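Local coordinates for RNA-binding protein HI_1333 (Haemophilus influenzae, PDB 1JO0) that probably binds RNA through its small CRM (CRS1/YhbY) domain, at residues A[19-24]-A[45-50]. Sequence-based numbering, arbitrary orientation.
Sequences NPVVML and ELIKVK
The backbone oxygen of K48 meets two groups of the opposite segment: it accepts a hydrogen bond from V21 N at 3.1 Å, in its own carbonyl plane, and a CA-H...O contact from P20 CA. V22 O is used similarly, taking a nearly straight bond from K50 N (2.9 Å, 171° at the hydrogen) and a CA-H...O contact from V49 CA. L24 N then binds K50 O almost in line with that carbonyl. The bonds at V22 O and K50 O exemplify parallel beta pairing, V22 with V49 and M23 with K50. At K48 O, however, V21 N takes the place of V22 N, because the register slips by one residue at V21. Farther back, a water bridges the strands, donating to N19 O and accepting from K48 N, each at 2.8 Å.

The faces differ in chemistry. On one, L24 CD1 lies 3.6 Å from V49 CG1, which stands anti to the backbone N (chi1 177°) and also approaches V22 CB more loosely. Nearby, V21 CG2 rests against I47 CB at 3.9 Å, the two side chains crossing at about a right angle. Helix 31-44 covers this apolar side through A40, I37, V33 and L41, completing a beta-alpha-beta unit in which 22-24 is an outermost strand of the sheet.

On the other face K48 CB packs 3.7 Å from P20 CA, and M23 and K50 run side by side in the conformers given. K48 NZ and, in that conformer, K50 NZ also bind a glycerol, probably from the crystallisation liquor. V22 N, facing K48 O at 3.7 Å, is buried without a partner, a polar cost of the slip. Backbone bonds and hydrocarbon packed against helix 31-44 thus fix the edge strand, while the lysine amines opposite reach L18 O and H80 NE2.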
loop_
_atom_site.group_PDB
_atom_site.type_symbol
_atom_site.label_atom_id
_atom_site.label_comp_id
_atom_site.label_asym_id
_atom_site.label_seq_id
_atom_site.Cartn_x
_atom_site.Cartn_y
_atom_site.Cartn_z
ATOM N N ASN A 19 -7.111 -9.389 0.237
ATOM C CA ASN A 19 -7.967 -8.555 1.043
ATOM C C ASN A 19 -7.157 -7.451 1.720
ATOM O O ASN A 19 -5.973 -7.648 1.987
ATOM C CB ASN A 19 -8.621 -9.344 2.173
ATOM C CG ASN A 19 -9.626 -10.325 1.613
ATOM O OD1 ASN A 19 -10.390 -10.011 0.685
ATOM N ND2 ASN A 19 -9.565 -11.488 2.184
ATOM N N PRO A 20 -7.754 -6.340 2.070
ATOM C CA PRO A 20 -7.040 -5.348 2.884
ATOM C C PRO A 20 -6.491 -5.949 4.186
ATOM O O PRO A 20 -7.176 -6.707 4.850
ATOM C CB PRO A 20 -8.137 -4.329 3.187
ATOM C CG PRO A 20 -9.155 -4.471 2.139
ATOM C CD PRO A 20 -9.139 -5.919 1.744
ATOM N N VAL A 21 -5.268 -5.621 4.559
ATOM C CA VAL A 21 -4.652 -5.986 5.826
ATOM C C VAL A 21 -4.551 -4.815 6.813
ATOM O O VAL A 21 -4.153 -5.065 7.950
ATOM C CB VAL A 21 -3.278 -6.656 5.572
ATOM C CG1 VAL A 21 -3.485 -8.004 4.874
ATOM C CG2 VAL A 21 -2.318 -5.809 4.745
ATOM N N VAL A 22 -4.869 -3.593 6.404
ATOM C CA VAL A 22 -4.927 -2.441 7.289
ATOM C C VAL A 22 -6.168 -1.647 6.906
ATOM O O VAL A 22 -6.448 -1.485 5.716
ATOM C CB VAL A 22 -3.676 -1.545 7.184
ATOM C CG1 VAL A 22 -3.755 -0.334 8.111
ATOM C CG2 VAL A 22 -2.418 -2.370 7.462
ATOM N N MET A 23 -6.832 -1.148 7.924
ATOM C CA MET A 23 -7.984 -0.293 7.665
ATOM C C MET A 23 -7.761 0.976 8.476
ATOM O O MET A 23 -7.432 0.904 9.652
ATOM C CB MET A 23 -9.297 -1.012 7.964
ATOM C CG MET A 23 -9.536 -2.268 7.119
ATOM S SD MET A 23 -11.227 -2.861 6.983
ATOM C CE MET A 23 -12.126 -1.655 7.950
ATOM N N LEU A 24 -7.964 2.092 7.780
ATOM C CA LEU A 24 -8.075 3.373 8.433
ATOM C C LEU A 24 -9.528 3.761 8.697
ATOM O O LEU A 24 -10.414 3.469 7.902
ATOM C CB LEU A 24 -7.590 4.565 7.613
ATOM C CG LEU A 24 -6.061 4.722 7.709
ATOM C CD1 LEU A 24 -5.420 3.509 7.065
ATOM C CD2 LEU A 24 -5.632 6.028 7.068
ATOM N N GLU A 45 5.048 -7.509 1.755
ATOM C CA GLU A 45 5.622 -6.742 0.631
ATOM C C GLU A 45 4.523 -6.020 -0.143
ATOM O O GLU A 45 4.594 -4.783 -0.288
ATOM C CB GLU A 45 6.451 -7.633 -0.318
ATOM C CG GLU A 45 7.682 -8.213 0.338
ATOM C CD GLU A 45 8.458 -9.032 -0.693
ATOM O OE1 GLU A 45 7.882 -9.981 -1.245
ATOM O OE2 GLU A 45 9.637 -8.720 -0.974
ATOM N N LEU A 46 3.538 -6.724 -0.653
ATOM C CA LEU A 46 2.370 -6.211 -1.389
ATOM C C LEU A 46 1.187 -6.173 -0.453
ATOM O O LEU A 46 0.832 -7.216 0.095
ATOM C CB LEU A 46 2.031 -7.093 -2.567
ATOM C CG LEU A 46 0.828 -6.683 -3.424
ATOM C CD1 LEU A 46 1.049 -5.322 -4.071
ATOM C CD2 LEU A 46 0.554 -7.747 -4.452
ATOM N N ILE A 47 0.611 -4.992 -0.259
ATOM C CA ILE A 47 -0.490 -4.827 0.688
ATOM C C ILE A 47 -1.610 -3.962 0.093
ATOM O O ILE A 47 -1.364 -3.096 -0.761
ATOM C CB ILE A 47 -0.023 -4.225 2.041
ATOM C CG1 ILE A 47 0.410 -2.763 1.921
ATOM C CG2 ILE A 47 1.063 -5.116 2.655
ATOM C CD1 ILE A 47 0.643 -2.129 3.277
ATOM N N LYS A 48 -2.780 -4.181 0.658
ATOM C CA LYS A 48 -3.949 -3.319 0.442
ATOM C C LYS A 48 -4.332 -2.650 1.755
ATOM O O LYS A 48 -4.461 -3.286 2.768
ATOM C CB LYS A 48 -5.111 -4.155 -0.010
ATOM C CG LYS A 48 -5.230 -4.401 -1.469
ATOM C CD LYS A 48 -6.597 -5.082 -1.748
ATOM C CE LYS A 48 -6.681 -5.331 -3.194
ATOM N NZ LYS A 48 -7.809 -6.229 -3.478
ATOM N N VAL A 49 -4.512 -1.329 1.677
ATOM C CA VAL A 49 -4.883 -0.501 2.815
ATOM C C VAL A 49 -6.236 0.110 2.459
ATOM O O VAL A 49 -6.410 0.721 1.395
ATOM C CB VAL A 49 -3.859 0.625 3.082
ATOM C CG1 VAL A 49 -4.303 1.519 4.225
ATOM C CG2 VAL A 49 -2.491 0.029 3.343
ATOM N N LYS A 50 -7.222 -0.082 3.314
ATOM C CA LYS A 50 -8.554 0.447 3.100
ATOM C C LYS A 50 -8.646 1.839 3.708
ATOM O O LYS A 50 -8.288 2.033 4.872
ATOM C CB LYS A 50 -9.646 -0.464 3.682
ATOM C CG LYS A 50 -11.058 -0.123 3.235
ATOM C CD LYS A 50 -12.031 -1.231 3.654
ATOM C CE LYS A 50 -13.478 -0.806 3.537
ATOM N NZ LYS A 50 -14.223 -1.469 2.444
HETATM O O HOH W 1 -3.363 -6.809 1.555
#